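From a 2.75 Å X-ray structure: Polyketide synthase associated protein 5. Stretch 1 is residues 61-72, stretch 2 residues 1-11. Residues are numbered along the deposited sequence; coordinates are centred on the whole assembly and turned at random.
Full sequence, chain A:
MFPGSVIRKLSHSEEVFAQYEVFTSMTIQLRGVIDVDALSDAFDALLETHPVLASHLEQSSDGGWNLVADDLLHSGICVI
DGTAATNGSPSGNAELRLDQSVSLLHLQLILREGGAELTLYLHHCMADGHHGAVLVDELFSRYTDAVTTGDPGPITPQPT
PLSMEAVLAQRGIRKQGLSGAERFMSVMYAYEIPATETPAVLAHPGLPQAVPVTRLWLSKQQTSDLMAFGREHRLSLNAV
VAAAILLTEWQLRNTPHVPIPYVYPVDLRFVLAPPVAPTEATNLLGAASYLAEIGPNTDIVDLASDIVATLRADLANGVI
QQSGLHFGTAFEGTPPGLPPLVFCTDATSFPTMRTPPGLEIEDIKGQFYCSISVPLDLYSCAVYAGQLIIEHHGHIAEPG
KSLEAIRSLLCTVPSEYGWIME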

# COMPACT_ATOMS: atom_id res chain seq x y z
N SER A 61 -0.95 28.45 7.88
CA SER A 61 -1.78 29.56 7.41
C SER A 61 -1.72 29.56 5.88
O SER A 61 -2.71 29.89 5.22
CB SER A 61 -1.23 30.88 7.95
OG SER A 61 -1.26 30.90 9.37
N ASP A 62 -0.56 29.18 5.36
CA ASP A 62 -0.30 29.13 3.92
C ASP A 62 -0.95 27.94 3.23
O ASP A 62 -0.40 27.40 2.28
CB ASP A 62 1.21 29.10 3.67
CG ASP A 62 2.01 29.72 4.81
OD1 ASP A 62 1.68 30.86 5.22
OD2 ASP A 62 2.97 29.08 5.28
N GLY A 63 -2.13 27.54 3.71
CA GLY A 63 -2.84 26.41 3.12
C GLY A 63 -2.16 25.05 3.21
O GLY A 63 -2.83 24.00 3.21
N GLY A 64 -0.84 25.05 3.28
CA GLY A 64 -0.09 23.81 3.35
C GLY A 64 -0.10 23.14 4.71
O GLY A 64 -0.64 23.66 5.68
N TRP A 65 0.52 21.97 4.78
CA TRP A 65 0.59 21.21 6.01
C TRP A 65 1.99 21.11 6.59
O TRP A 65 2.95 20.82 5.88
CB TRP A 65 0.08 19.80 5.79
CG TRP A 65 -1.32 19.74 5.38
CD1 TRP A 65 -1.83 19.88 4.12
CD2 TRP A 65 -2.42 19.42 6.23
NE1 TRP A 65 -3.19 19.64 4.13
CE2 TRP A 65 -3.57 19.36 5.42
CE3 TRP A 65 -2.54 19.17 7.61
CZ2 TRP A 65 -4.84 19.06 5.94
CZ3 TRP A 65 -3.79 18.87 8.13
CH2 TRP A 65 -4.93 18.81 7.29
N ASN A 66 2.08 21.35 7.89
CA ASN A 66 3.35 21.25 8.59
C ASN A 66 3.44 19.96 9.37
O ASN A 66 2.48 19.51 9.98
CB ASN A 66 3.55 22.41 9.58
CG ASN A 66 4.05 23.67 8.92
OD1 ASN A 66 4.84 23.61 7.98
ND2 ASN A 66 3.62 24.81 9.43
N LEU A 67 4.62 19.38 9.33
CA LEU A 67 4.90 18.18 10.07
C LEU A 67 5.59 18.80 11.29
O LEU A 67 6.68 19.38 11.17
CB LEU A 67 5.87 17.32 9.28
CG LEU A 67 6.17 15.97 9.88
CD1 LEU A 67 4.98 15.04 9.67
CD2 LEU A 67 7.41 15.41 9.25
N VAL A 68 4.92 18.73 12.45
CA VAL A 68 5.46 19.30 13.68
C VAL A 68 5.98 18.18 14.55
O VAL A 68 5.36 17.12 14.64
CB VAL A 68 4.38 20.09 14.43
CG1 VAL A 68 4.94 20.64 15.75
CG2 VAL A 68 3.90 21.24 13.56
N ALA A 69 7.12 18.40 15.19
CA ALA A 69 7.71 17.36 16.02
C ALA A 69 7.10 17.25 17.41
O ALA A 69 6.64 18.23 18.00
CB ALA A 69 9.22 17.57 16.12
N ASP A 70 7.09 16.02 17.90
CA ASP A 70 6.59 15.71 19.22
C ASP A 70 7.73 15.10 20.04
O ASP A 70 8.90 15.18 19.67
CB ASP A 70 5.42 14.72 19.14
CG ASP A 70 4.13 15.37 18.66
OD1 ASP A 70 3.81 16.47 19.16
OD2 ASP A 70 3.45 14.79 17.81
N ASP A 71 7.35 14.47 21.15
CA ASP A 71 8.30 13.83 22.05
C ASP A 71 8.11 12.34 21.92
O ASP A 71 7.04 11.88 21.50
CB ASP A 71 8.00 14.28 23.47
CG ASP A 71 6.57 14.80 23.62
OD1 ASP A 71 6.28 15.91 23.10
OD2 ASP A 71 5.74 14.11 24.24
N LEU A 72 9.13 11.57 22.25
CA LEU A 72 9.02 10.12 22.16
C LEU A 72 8.60 9.56 23.52
O LEU A 72 8.24 8.39 23.64
CB LEU A 72 10.35 9.51 21.70
CG LEU A 72 10.94 9.95 20.34
CD1 LEU A 72 11.35 11.42 20.38
CD2 LEU A 72 12.14 9.09 19.98
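Stretch 2, residues 1-11: MFPGSVIRKLS

The N-terminal segment, residues 1-11, runs alongside residues 61-72 as an antiparallel partner. Strand 6-9 pairs with strand 65-69; their axes approach to 4.5 Å and their N-to-C directions differ by 160°. Five backbone hydrogen bonds fix the register. Leu 10 N donates to Trp 65 O (2.8 Å), Leu 67 N to Arg 8 O (3.0 Å), and Ile 7 N to Leu 67 O (2.8 Å). Farther along, Ala 69 N donates to Ser 5 O (2.9 Å, nearly linear) and Gly 4 N to Ala 69 O (2.7 Å). Leu 67 thus bonds through its amide to Arg 8 but through its carbonyl to Ile 7, and the pairing is irregular there: Asn 66 lies opposite Lys 9 and Val 68 opposite Val 6, each with CA atoms 4.4 Å apart, so that two residues intervene on stretch 2 but one on stretch 1. Ile 7, with phi/psi of -76/-56°, departs from extended geometry at this point.

Before the strand, Phe 2 to Ser 5 form a type II turn, closed by Ser 5 N to Phe 2 O (2.9 Å). Gly 4 accommodates its positive phi of 107°, and Pro 3 packs its CB 3.4 Å from Asp 70 O.

The CA-to-CB bond of Ile 7 (rotamer m, t) points toward stretch 1, and its CD1 lies 3.7 Å from Ala 69 CB and 3.9 Å from Leu 67 CD2. Val 68 and Val 6 share one face of the sheet with Asn 66 and Lys 9; the valines meet at 4.3 Å between their CG2 atoms. Lys 9 reaches back along stretch 1, bringing its NZ within 3.2 Å of Gly 64 CA, space that a CB on Gly 64 would invade. At the same end, Leu 10 CD1 packs 3.7 Å from Trp 65 CB.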

# COMPACT_ATOMS: atom_id res chain seq x y z
N MET A 1 13.60 18.12 14.94
CA MET A 1 14.32 18.94 15.96
C MET A 1 13.65 18.79 17.33
O MET A 1 13.27 17.69 17.74
CB MET A 1 14.31 20.42 15.55
CG MET A 1 14.58 20.69 14.07
SD MET A 1 13.15 20.42 12.99
CE MET A 1 13.74 19.04 11.99
N PHE A 2 13.51 19.91 18.04
CA PHE A 2 12.88 19.96 19.36
C PHE A 2 11.37 19.84 19.24
O PHE A 2 10.77 20.40 18.33
CB PHE A 2 13.22 21.28 20.07
CG PHE A 2 14.55 21.28 20.77
CD1 PHE A 2 15.72 20.93 20.10
CD2 PHE A 2 14.65 21.65 22.11
CE1 PHE A 2 16.95 20.93 20.75
CE2 PHE A 2 15.88 21.66 22.77
CZ PHE A 2 17.03 21.30 22.09
N PRO A 3 10.73 19.09 20.16
CA PRO A 3 9.27 18.95 20.09
C PRO A 3 8.58 20.31 20.08
O PRO A 3 8.92 21.19 20.87
CB PRO A 3 8.94 18.12 21.34
CG PRO A 3 10.09 18.40 22.25
CD PRO A 3 11.27 18.39 21.33
N GLY A 4 7.63 20.46 19.17
CA GLY A 4 6.93 21.72 19.04
C GLY A 4 7.40 22.42 17.79
O GLY A 4 6.66 23.19 17.18
N SER A 5 8.63 22.15 17.38
CA SER A 5 9.17 22.80 16.18
C SER A 5 8.74 22.12 14.89
O SER A 5 8.41 20.93 14.87
CB SER A 5 10.70 22.85 16.25
OG SER A 5 11.25 21.56 16.36
N VAL A 6 8.73 22.89 13.80
CA VAL A 6 8.35 22.38 12.50
C VAL A 6 9.50 21.59 11.88
O VAL A 6 10.60 22.11 11.74
CB VAL A 6 7.99 23.51 11.51
CG1 VAL A 6 7.97 22.96 10.09
CG2 VAL A 6 6.64 24.11 11.87
N ILE A 7 9.24 20.34 11.53
CA ILE A 7 10.27 19.50 10.90
C ILE A 7 10.41 19.92 9.44
O ILE A 7 11.50 20.28 8.98
CB ILE A 7 9.88 18.06 10.96
CG1 ILE A 7 9.75 17.66 12.44
CG2 ILE A 7 10.93 17.22 10.20
CD1 ILE A 7 9.15 16.27 12.66
N ARG A 8 9.30 19.88 8.73
CA ARG A 8 9.28 20.30 7.35
C ARG A 8 7.83 20.31 6.87
O ARG A 8 6.98 19.62 7.44
CB ARG A 8 10.16 19.34 6.53
CG ARG A 8 9.48 18.63 5.43
CD ARG A 8 10.16 17.34 5.12
NE ARG A 8 9.29 16.56 4.25
CZ ARG A 8 9.39 15.24 4.09
NH1 ARG A 8 10.32 14.55 4.73
NH2 ARG A 8 8.54 14.61 3.30
N LYS A 9 7.55 21.12 5.86
CA LYS A 9 6.21 21.21 5.30
C LYS A 9 6.05 19.96 4.42
O LYS A 9 7.05 19.39 3.96
CB LYS A 9 6.12 22.49 4.48
CG LYS A 9 4.74 23.15 4.39
CD LYS A 9 4.86 24.64 3.98
CE LYS A 9 3.51 25.33 3.80
NZ LYS A 9 2.80 24.89 2.57
N LEU A 10 4.83 19.49 4.22
CA LEU A 10 4.64 18.30 3.38
C LEU A 10 4.70 18.71 1.93
O LEU A 10 4.29 19.82 1.58
CB LEU A 10 3.28 17.64 3.60
CG LEU A 10 3.00 16.91 4.91
CD1 LEU A 10 1.54 16.49 4.88
CD2 LEU A 10 3.91 15.69 5.06
N SER A 11 5.20 17.82 1.08
CA SER A 11 5.31 18.06 -0.36
C SER A 11 3.95 17.80 -0.98
O SER A 11 3.19 16.97 -0.48
CB SER A 11 6.34 17.10 -0.95
OG SER A 11 5.78 15.82 -1.16